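Local coordinates for xylan esterase 1 (Thermoanaerobacterium sp. 'JW/SL YS485', PDB 3FCY), which probably hydrolyses acetyl esters of xylan as a family CE7 carbohydrate esterase with an alpha/beta hydrolase fold, at residues 60-64 with 88-92; 73-79 with 124-128; 108-114 with 134-140. All blocks are in the same frame, centred on the assembly; numbering follows the deposited sequence.

Contact 1: 60-64 with 88-92; sequences EMRSV and TGVRG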
loop_
_atom_site.group_PDB
_atom_site.type_symbol
_atom_site.label_atom_id
_atom_site.label_comp_id
_atom_site.label_asym_id
_atom_site.label_seq_id
_atom_site.Cartn_x
_atom_site.Cartn_y
_atom_site.Cartn_z
ATOM N N GLU A 60 1.507 -37.708 -29.712
ATOM C CA GLU A 60 0.502 -38.119 -28.738
ATOM C C GLU A 60 -0.825 -37.395 -28.993
ATOM O O GLU A 60 -1.896 -37.996 -28.932
ATOM C CB GLU A 60 0.988 -37.847 -27.299
ATOM C CG GLU A 60 -0.154 -37.813 -26.268
ATOM C CD GLU A 60 0.308 -37.856 -24.815
ATOM O OE1 GLU A 60 1.379 -37.304 -24.493
ATOM O OE2 GLU A 60 -0.427 -38.436 -23.984
ATOM N N MET A 61 -0.750 -36.102 -29.284
ATOM C CA MET A 61 -1.952 -35.319 -29.542
ATOM C C MET A 61 -2.677 -35.843 -30.775
ATOM O O MET A 61 -3.896 -36.037 -30.761
ATOM C CB MET A 61 -1.578 -33.842 -29.731
ATOM C CG MET A 61 -2.746 -32.897 -29.989
ATOM S SD MET A 61 -3.309 -32.868 -31.710
ATOM C CE MET A 61 -2.010 -31.886 -32.466
ATOM N N ARG A 62 -1.918 -36.091 -31.837
ATOM C CA ARG A 62 -2.496 -36.575 -33.084
ATOM C C ARG A 62 -3.099 -37.974 -33.012
ATOM O O ARG A 62 -3.873 -38.362 -33.883
ATOM C CB ARG A 62 -1.450 -36.488 -34.197
ATOM C CG ARG A 62 -1.203 -35.048 -34.629
ATOM C CD ARG A 62 0.111 -34.864 -35.363
ATOM N NE ARG A 62 0.320 -33.457 -35.705
ATOM C CZ ARG A 62 1.480 -32.945 -36.103
ATOM N NH1 ARG A 62 2.550 -33.722 -36.208
ATOM N NH2 ARG A 62 1.567 -31.655 -36.405
ATOM N N SER A 63 -2.765 -38.727 -31.971
ATOM C CA SER A 63 -3.313 -40.069 -31.824
ATOM C C SER A 63 -4.616 -40.049 -31.022
ATOM O O SER A 63 -5.284 -41.072 -30.878
ATOM C CB SER A 63 -2.302 -40.978 -31.125
ATOM O OG SER A 63 -2.072 -40.545 -29.794
ATOM N N VAL A 64 -4.983 -38.882 -30.504
ATOM C CA VAL A 64 -6.202 -38.766 -29.711
ATOM C C VAL A 64 -7.479 -38.693 -30.538
ATOM O O VAL A 64 -7.528 -38.019 -31.569
ATOM C CB VAL A 64 -6.175 -37.510 -28.796
ATOM C CG1 VAL A 64 -7.477 -37.420 -28.003
ATOM C CG2 VAL A 64 -4.984 -37.567 -27.849
ATOM N N THR A 88 -11.891 -34.166 -26.664
ATOM C CA THR A 88 -10.961 -34.820 -25.759
ATOM C C THR A 88 -9.523 -34.532 -26.174
ATOM O O THR A 88 -9.150 -34.732 -27.328
ATOM C CB THR A 88 -11.201 -36.346 -25.735
ATOM O OG1 THR A 88 -12.541 -36.605 -25.292
ATOM C CG2 THR A 88 -10.221 -37.031 -24.798
ATOM N N GLY A 89 -8.729 -34.042 -25.224
ATOM C CA GLY A 89 -7.335 -33.739 -25.498
ATOM C C GLY A 89 -6.457 -34.853 -24.961
ATOM O O GLY A 89 -6.960 -35.919 -24.610
ATOM N N VAL A 90 -5.151 -34.620 -24.889
ATOM C CA VAL A 90 -4.247 -35.644 -24.386
ATOM C C VAL A 90 -4.587 -35.980 -22.936
ATOM O O VAL A 90 -5.123 -35.147 -22.205
ATOM C CB VAL A 90 -2.762 -35.197 -24.480
ATOM C CG1 VAL A 90 -2.355 -35.049 -25.946
ATOM C CG2 VAL A 90 -2.549 -33.883 -23.729
ATOM N N ARG A 91 -4.285 -37.213 -22.547
ATOM C CA ARG A 91 -4.529 -37.715 -21.198
ATOM C C ARG A 91 -6.017 -37.826 -20.862
ATOM O O ARG A 91 -6.394 -37.888 -19.690
ATOM C CB ARG A 91 -3.804 -36.841 -20.158
ATOM C CG ARG A 91 -2.308 -36.642 -20.439
ATOM C CD ARG A 91 -1.608 -37.966 -20.744
ATOM N NE ARG A 91 -0.277 -37.787 -21.332
ATOM C CZ ARG A 91 0.814 -37.429 -20.655
ATOM N NH1 ARG A 91 0.752 -37.202 -19.348
ATOM N NH2 ARG A 91 1.975 -37.304 -21.288
ATOM N N GLY A 92 -6.852 -37.844 -21.898
ATOM C CA GLY A 92 -8.287 -37.983 -21.712
ATOM C C GLY A 92 -9.059 -36.786 -21.184
ATOM O O GLY A 92 -10.229 -36.918 -20.828
HETATM O O HOH W 1 -3.106 -38.865 -24.394
#
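Arg91 grips the carboxylate of Glu60 side-on in a two-bond salt bridge that fastens the last part of helix 50-62 to the turn of the beta hairpin made by strands 80-88 and 94-102. Arg91 NE donates to Glu60 OE2 at 2.7 Å and NH2 reaches OE1 at 3.3 Å. Both oxygens are met on the syn side, and the carboxylate and guanidinium planes lie only 27° apart, so each N-H finds its own acceptor. Glu60 is long enough for the task: with CG anti to the backbone N (chi1 161°) and the chain extended beyond it, the acid spans the gap from helix to turn. A water adds a third link, donating to Glu60 OE2 and accepting from Arg91 N. Beyond the pair, Glu60 OE1 also meets Arg178 in a salt bridge, while Arg91 NH1 bonds to Asn174. Shortening the acid to an alanine here would remove the whole carboxylate, and both Arg91 and Arg178 would probably be left without this anion, the Arg91 guanidinium freer to turn.

Farther in, the acid's own methylene packs on the hairpin, Glu60 CG lying 3.5 Å from Val90 CG1. That same methyl is 3.6 Å from Met61 CA, and a branched, apolar valine suits a buried spot against the helix. Val64 CG2 also approaches this methyl, 4.1 Å from Val90 CG1, the two valines crossing at about a right angle. Val64 CG1, the remaining methyl, rests 3.2 Å from Thr88 O, a carbonyl that is hydrogen-bonded to Gln186 NE2.

Contact 2: 73-79 with 124-128; sequences SSFQVSF and WNDKL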
loop_
_atom_site.group_PDB
_atom_site.type_symbol
_atom_site.label_atom_id
_atom_site.label_comp_id
_atom_site.label_asym_id
_atom_site.label_seq_id
_atom_site.Cartn_x
_atom_site.Cartn_y
_atom_site.Cartn_z
ATOM N N SER A 73 -25.938 -23.441 -27.019
ATOM C CA SER A 73 -25.794 -22.604 -25.840
ATOM C C SER A 73 -27.122 -21.958 -25.463
ATOM O O SER A 73 -28.007 -21.798 -26.304
ATOM C CB SER A 73 -24.760 -21.506 -26.104
ATOM O OG SER A 73 -24.800 -20.522 -25.084
ATOM N N SER A 74 -27.263 -21.592 -24.194
ATOM C CA SER A 74 -28.476 -20.931 -23.735
ATOM C C SER A 74 -28.468 -19.516 -24.316
ATOM O O SER A 74 -29.511 -18.868 -24.425
ATOM C CB SER A 74 -28.511 -20.877 -22.206
ATOM O OG SER A 74 -27.355 -20.242 -21.692
ATOM N N PHE A 75 -27.279 -19.043 -24.683
ATOM C CA PHE A 75 -27.129 -17.721 -25.292
ATOM C C PHE A 75 -27.397 -17.895 -26.787
ATOM O O PHE A 75 -26.673 -18.624 -27.470
ATOM C CB PHE A 75 -25.704 -17.189 -25.097
ATOM C CG PHE A 75 -25.485 -15.811 -25.677
ATOM C CD1 PHE A 75 -25.730 -14.669 -24.913
ATOM C CD2 PHE A 75 -25.057 -15.656 -26.993
ATOM C CE1 PHE A 75 -25.550 -13.394 -25.450
ATOM C CE2 PHE A 75 -24.875 -14.383 -27.542
ATOM C CZ PHE A 75 -25.123 -13.248 -26.765
ATOM N N GLN A 76 -28.422 -17.222 -27.296
ATOM C CA GLN A 76 -28.780 -17.338 -28.705
ATOM C C GLN A 76 -29.064 -16.012 -29.402
ATOM O O GLN A 76 -29.684 -15.120 -28.833
ATOM C CB GLN A 76 -30.013 -18.235 -28.848
ATOM C CG GLN A 76 -29.785 -19.688 -28.473
ATOM C CD GLN A 76 -28.831 -20.378 -29.426
ATOM O OE1 GLN A 76 -28.992 -20.292 -30.645
ATOM N NE2 GLN A 76 -27.839 -21.071 -28.879
ATOM N N VAL A 77 -28.600 -15.899 -30.642
ATOM C CA VAL A 77 -28.832 -14.719 -31.465
ATOM C C VAL A 77 -29.383 -15.246 -32.787
ATOM O O VAL A 77 -29.176 -16.410 -33.126
ATOM C CB VAL A 77 -27.536 -13.918 -31.724
ATOM C CG1 VAL A 77 -27.077 -13.244 -30.433
ATOM C CG2 VAL A 77 -26.452 -14.836 -32.270
ATOM N N SER A 78 -30.077 -14.396 -33.532
ATOM C CA SER A 78 -30.678 -14.817 -34.795
ATOM C C SER A 78 -29.723 -14.881 -35.980
ATOM O O SER A 78 -29.996 -15.581 -36.957
ATOM C CB SER A 78 -31.847 -13.890 -35.145
ATOM O OG SER A 78 -31.403 -12.554 -35.331
ATOM N N PHE A 79 -28.601 -14.171 -35.891
ATOM C CA PHE A 79 -27.644 -14.125 -36.993
ATOM C C PHE A 79 -26.466 -15.089 -36.908
ATOM O O PHE A 79 -25.554 -15.036 -37.737
ATOM C CB PHE A 79 -27.123 -12.699 -37.145
ATOM C CG PHE A 79 -26.507 -12.150 -35.895
ATOM C CD1 PHE A 79 -25.154 -12.327 -35.637
ATOM C CD2 PHE A 79 -27.285 -11.478 -34.965
ATOM C CE1 PHE A 79 -24.586 -11.838 -34.467
ATOM C CE2 PHE A 79 -26.727 -10.985 -33.791
ATOM C CZ PHE A 79 -25.377 -11.165 -33.541
ATOM N N TRP A 124 -20.292 -14.345 -24.329
ATOM C CA TRP A 124 -20.512 -14.637 -25.743
ATOM C C TRP A 124 -20.535 -13.375 -26.598
ATOM O O TRP A 124 -19.879 -13.303 -27.635
ATOM C CB TRP A 124 -21.855 -15.346 -25.959
ATOM C CG TRP A 124 -21.927 -16.722 -25.407
ATOM C CD1 TRP A 124 -22.298 -17.084 -24.146
ATOM C CD2 TRP A 124 -21.578 -17.929 -26.088
ATOM N NE1 TRP A 124 -22.201 -18.446 -23.996
ATOM C CE2 TRP A 124 -21.758 -18.989 -25.174
ATOM C CE3 TRP A 124 -21.128 -18.217 -27.382
ATOM C CZ2 TRP A 124 -21.501 -20.323 -25.514
ATOM C CZ3 TRP A 124 -20.873 -19.542 -27.722
ATOM C CH2 TRP A 124 -21.060 -20.578 -26.789
ATOM N N ASN A 125 -21.296 -12.386 -26.134
ATOM C CA ASN A 125 -21.518 -11.141 -26.862
ATOM C C ASN A 125 -20.315 -10.400 -27.439
ATOM O O ASN A 125 -20.365 -9.966 -28.585
ATOM C CB ASN A 125 -22.361 -10.186 -26.001
ATOM C CG ASN A 125 -21.518 -9.282 -25.131
ATOM O OD1 ASN A 125 -21.047 -8.242 -25.583
ATOM N ND2 ASN A 125 -21.313 -9.679 -23.877
ATOM N N ASP A 126 -19.240 -10.258 -26.670
ATOM C CA ASP A 126 -18.077 -9.527 -27.161
ATOM C C ASP A 126 -17.240 -10.290 -28.188
ATOM O O ASP A 126 -16.244 -9.773 -28.696
ATOM C CB ASP A 126 -17.205 -9.063 -25.985
ATOM C CG ASP A 126 -16.719 -10.210 -25.125
ATOM O OD1 ASP A 126 -15.814 -10.950 -25.570
ATOM O OD2 ASP A 126 -17.251 -10.370 -24.003
ATOM N N LYS A 127 -17.648 -11.520 -28.497
ATOM C CA LYS A 127 -16.951 -12.318 -29.499
ATOM C C LYS A 127 -17.624 -12.036 -30.841
ATOM O O LYS A 127 -17.078 -12.340 -31.904
ATOM C CB LYS A 127 -17.067 -13.820 -29.196
ATOM C CG LYS A 127 -16.530 -14.263 -27.835
ATOM C CD LYS A 127 -15.054 -13.932 -27.667
ATOM C CE LYS A 127 -14.521 -14.415 -26.317
ATOM N NZ LYS A 127 -15.266 -13.831 -25.162
ATOM N N LEU A 128 -18.812 -11.441 -30.778
ATOM C CA LEU A 128 -19.592 -11.145 -31.974
ATOM C C LEU A 128 -19.044 -10.038 -32.867
ATOM O O LEU A 128 -19.526 -9.853 -33.984
ATOM C CB LEU A 128 -21.039 -10.816 -31.587
ATOM C CG LEU A 128 -21.799 -11.931 -30.861
ATOM C CD1 LEU A 128 -23.190 -11.433 -30.469
ATOM C CD2 LEU A 128 -21.890 -13.167 -31.764
#
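Phe75 and Trp124 lie with their planes almost parallel, 6° apart, but slid so far past one another that the rings barely overlap. Each covers the other with its methylene instead: Trp124 CB stands over one face of Phe75, 3.5 Å from the ring centroid, and Phe75 CB stands over the five-membered ring of Trp124 at 3.8 Å, a reciprocal pair of CH-pi contacts. At the edge of Phe75, near its plane, comes Leu128 CD1.

The contact seats the loop joining antiparallel strands 69-72 and 80-88 on residues 124-128, where Trp124 and Leu128 flank a short 3-10 segment, at an interface with a second subunit, whose Asp335 accepts from the backbone N of both Trp124 and Asn125. Two aromatic side chains suit this buried place because each offers a flat face on which the other's CB can lie. The indole also has Lys98 as a cation-pi partner.

The small Ser73 lies against the six-membered ring of the indole, its OG 3.3 Å from Trp124 CZ2. No hydrogen bond to the indole forms there; Ser73 OG accepts from Phe75 N at 2.9 Å, an ST turn that steadies the backbone just where Phe75 departs toward Trp124.

At the far end the branched Leu128 fills the space between aromatic edges, its CD1 3.8 Å from Phe79 CZ.

Contact 3: 108-114 with 134-140; sequences HPALIRF and GFTVVAM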
loop_
_atom_site.group_PDB
_atom_site.type_symbol
_atom_site.label_atom_id
_atom_site.label_comp_id
_atom_site.label_asym_id
_atom_site.label_seq_id
_atom_site.Cartn_x
_atom_site.Cartn_y
_atom_site.Cartn_z
ATOM N N HIS A 108 -15.245 -19.482 -44.793
ATOM C CA HIS A 108 -14.721 -18.163 -44.451
ATOM C C HIS A 108 -13.653 -18.273 -43.366
ATOM O O HIS A 108 -13.354 -19.369 -42.894
ATOM C CB HIS A 108 -15.872 -17.275 -43.978
ATOM C CG HIS A 108 -16.764 -17.935 -42.973
ATOM N ND1 HIS A 108 -16.329 -18.289 -41.713
ATOM C CD2 HIS A 108 -18.056 -18.333 -43.052
ATOM C CE1 HIS A 108 -17.315 -18.879 -41.060
ATOM N NE2 HIS A 108 -18.374 -18.919 -41.850
ATOM N N PRO A 109 -13.051 -17.137 -42.966
ATOM C CA PRO A 109 -12.016 -17.174 -41.928
ATOM C C PRO A 109 -12.559 -17.533 -40.553
ATOM O O PRO A 109 -13.769 -17.495 -40.310
ATOM C CB PRO A 109 -11.440 -15.753 -41.954
ATOM C CG PRO A 109 -11.710 -15.292 -43.359
ATOM C CD PRO A 109 -13.108 -15.804 -43.590
ATOM N N ALA A 110 -11.647 -17.880 -39.653
ATOM C CA ALA A 110 -12.010 -18.222 -38.288
ATOM C C ALA A 110 -10.964 -17.633 -37.353
ATOM O O ALA A 110 -9.792 -17.486 -37.716
ATOM C CB ALA A 110 -12.076 -19.741 -38.119
ATOM N N LEU A 111 -11.402 -17.275 -36.153
ATOM C CA LEU A 111 -10.508 -16.721 -35.150
ATOM C C LEU A 111 -10.620 -17.570 -33.891
ATOM O O LEU A 111 -11.724 -17.914 -33.470
ATOM C CB LEU A 111 -10.893 -15.274 -34.821
ATOM C CG LEU A 111 -10.199 -14.649 -33.594
ATOM C CD1 LEU A 111 -8.718 -14.432 -33.877
ATOM C CD2 LEU A 111 -10.860 -13.319 -33.255
ATOM N N ILE A 112 -9.479 -17.916 -33.304
ATOM C CA ILE A 112 -9.468 -18.694 -32.072
ATOM C C ILE A 112 -8.854 -17.827 -30.972
ATOM O O ILE A 112 -7.683 -17.447 -31.048
ATOM C CB ILE A 112 -8.629 -19.984 -32.203
ATOM C CG1 ILE A 112 -9.125 -20.822 -33.387
ATOM C CG2 ILE A 112 -8.745 -20.803 -30.919
ATOM C CD1 ILE A 112 -8.262 -22.054 -33.671
ATOM N N ARG A 113 -9.650 -17.501 -29.959
ATOM C CA ARG A 113 -9.172 -16.679 -28.853
ATOM C C ARG A 113 -8.751 -17.524 -27.656
ATOM O O ARG A 113 -9.361 -18.553 -27.357
ATOM C CB ARG A 113 -10.259 -15.693 -28.402
ATOM C CG ARG A 113 -10.349 -14.409 -29.204
ATOM C CD ARG A 113 -11.447 -13.517 -28.625
ATOM N NE ARG A 113 -11.395 -12.140 -29.114
ATOM C CZ ARG A 113 -10.436 -11.268 -28.806
ATOM N NH1 ARG A 113 -9.437 -11.625 -28.006
ATOM N NH2 ARG A 113 -10.483 -10.030 -29.285
ATOM N N PHE A 114 -7.696 -17.074 -26.984
ATOM C CA PHE A 114 -7.174 -17.736 -25.794
ATOM C C PHE A 114 -7.206 -16.695 -24.676
ATOM O O PHE A 114 -6.938 -15.516 -24.913
ATOM C CB PHE A 114 -5.761 -18.251 -26.070
ATOM C CG PHE A 114 -5.716 -19.309 -27.144
ATOM C CD1 PHE A 114 -6.419 -20.505 -26.986
ATOM C CD2 PHE A 114 -4.999 -19.102 -28.321
ATOM C CE1 PHE A 114 -6.410 -21.483 -27.985
ATOM C CE2 PHE A 114 -4.982 -20.076 -29.332
ATOM C CZ PHE A 114 -5.690 -21.267 -29.163
ATOM N N GLY A 134 -18.088 -11.802 -40.429
ATOM C CA GLY A 134 -18.267 -13.072 -41.116
ATOM C C GLY A 134 -17.363 -14.203 -40.655
ATOM O O GLY A 134 -17.313 -15.256 -41.291
ATOM N N PHE A 135 -16.646 -13.990 -39.555
ATOM C CA PHE A 135 -15.747 -15.006 -39.012
ATOM C C PHE A 135 -16.475 -16.010 -38.134
ATOM O O PHE A 135 -17.517 -15.702 -37.554
ATOM C CB PHE A 135 -14.684 -14.388 -38.096
ATOM C CG PHE A 135 -13.474 -13.847 -38.796
ATOM C CD1 PHE A 135 -12.205 -14.121 -38.289
ATOM C CD2 PHE A 135 -13.590 -12.997 -39.892
ATOM C CE1 PHE A 135 -11.062 -13.549 -38.857
ATOM C CE2 PHE A 135 -12.455 -12.417 -40.471
ATOM C CZ PHE A 135 -11.188 -12.694 -39.949
ATOM N N THR A 136 -15.913 -17.213 -38.048
ATOM C CA THR A 136 -16.412 -18.217 -37.127
ATOM C C THR A 136 -15.481 -17.866 -35.968
ATOM O O THR A 136 -14.295 -17.601 -36.192
ATOM C CB THR A 136 -16.116 -19.660 -37.598
ATOM O OG1 THR A 136 -17.220 -20.142 -38.365
ATOM C CG2 THR A 136 -15.903 -20.593 -36.400
ATOM N N VAL A 137 -16.001 -17.816 -34.745
ATOM C CA VAL A 137 -15.159 -17.474 -33.600
ATOM C C VAL A 137 -15.184 -18.569 -32.541
ATOM O O VAL A 137 -16.252 -19.042 -32.144
ATOM C CB VAL A 137 -15.598 -16.135 -32.946
ATOM C CG1 VAL A 137 -14.708 -15.818 -31.737
ATOM C CG2 VAL A 137 -15.516 -15.007 -33.969
ATOM N N VAL A 138 -13.995 -18.962 -32.093
ATOM C CA VAL A 138 -13.846 -19.999 -31.078
ATOM C C VAL A 138 -12.997 -19.453 -29.929
ATOM O O VAL A 138 -11.992 -18.786 -30.160
ATOM C CB VAL A 138 -13.152 -21.256 -31.666
ATOM C CG1 VAL A 138 -13.042 -22.343 -30.603
ATOM C CG2 VAL A 138 -13.937 -21.769 -32.869
ATOM N N ALA A 139 -13.417 -19.724 -28.697
ATOM C CA ALA A 139 -12.690 -19.270 -27.510
ATOM C C ALA A 139 -12.548 -20.457 -26.562
ATOM O O ALA A 139 -13.523 -20.892 -25.949
ATOM C CB ALA A 139 -13.448 -18.135 -26.830
ATOM N N MET A 140 -11.324 -20.965 -26.447
ATOM C CA MET A 140 -11.021 -22.131 -25.616
ATOM C C MET A 140 -10.788 -21.824 -24.140
ATOM O O MET A 140 -10.246 -20.773 -23.789
ATOM C CB MET A 140 -9.777 -22.837 -26.169
ATOM C CG MET A 140 -9.434 -24.163 -25.495
ATOM S SD MET A 140 -7.767 -24.741 -25.917
ATOM C CE MET A 140 -6.811 -23.998 -24.581
HETATM O O HOH W 2 -10.680 -18.016 -24.613
#
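His108 places CG between its backbone N and carbonyl carbon (chi1 47°), which sets the imidazole over its own backbone, within reach of the next carbonyl, with Gly134 O over one ring face, 3.2 Å from His108 CG. In Phe135 CG stands anti to the carbonyl carbon (chi1 -84°), and its ring thereby comes to rest against Pro109. There Pro109 CB sits above the centre of the aromatic face, 3.7 Å from the centroid, in a CH-pi contact, while Leu111 CB meets the ring's edge. A rigid proline and a flat phenylalanine suit this buried place, with Tyr345, a calcium ligand, packed on Pro109.

The two segments are neighbouring parallel strands, 108-114 and 136-140, joined through helix 128-131 as a beta-alpha-beta unit in the central sheet of the alpha/beta hydrolase fold; their axes differ by 19°. Five backbone bonds zip them together, among them Val138 N to Leu111 O at 2.9 Å and Arg113 N to Val138 O at 2.7 Å. At the start of the strands Pro109 O takes two donors, Thr136 N at 3.1 Å and His108 ND1 at 3.0 Å, and the second of these fixes the imidazole's rotation. The ring's CE1 edge faces Thr136 OG1, a hydroxyl hydrogen-bonded to Glu196.

Gly134, with positive phi, closes the preceding helix as the C-prime residue of a Schellman motif, where a CB would collide with the carbonyl before it. At the opposite end the sulfur of Met140 lies at the edge of Phe114 in a Met-aromatic contact, and Met140 CB is 4.1 Å from Phe114 CE1.

From the N terminus, helix 50-62 ends at 60-64, and contact 1 closes the loop out through strands 69-72 and 80-88 to the hairpin turn at 88-92. Contact 2 opens inside that loop, at 73-79, but closes only at 124-128, so the two cross. Contact 3 begins at 108-114, after contact 1 has closed, and ends at 134-140; it crosses contact 2 and follows contact 1 in series. Contacts 2 and 3 touch through Lys127, which packs on Arg113, Val137 and Ala139. Contact 1 stands apart, its nearest atoms about 9 Å from contact 3. Together they tie an early helix, the antiparallel strands and the parallel part of the sheet.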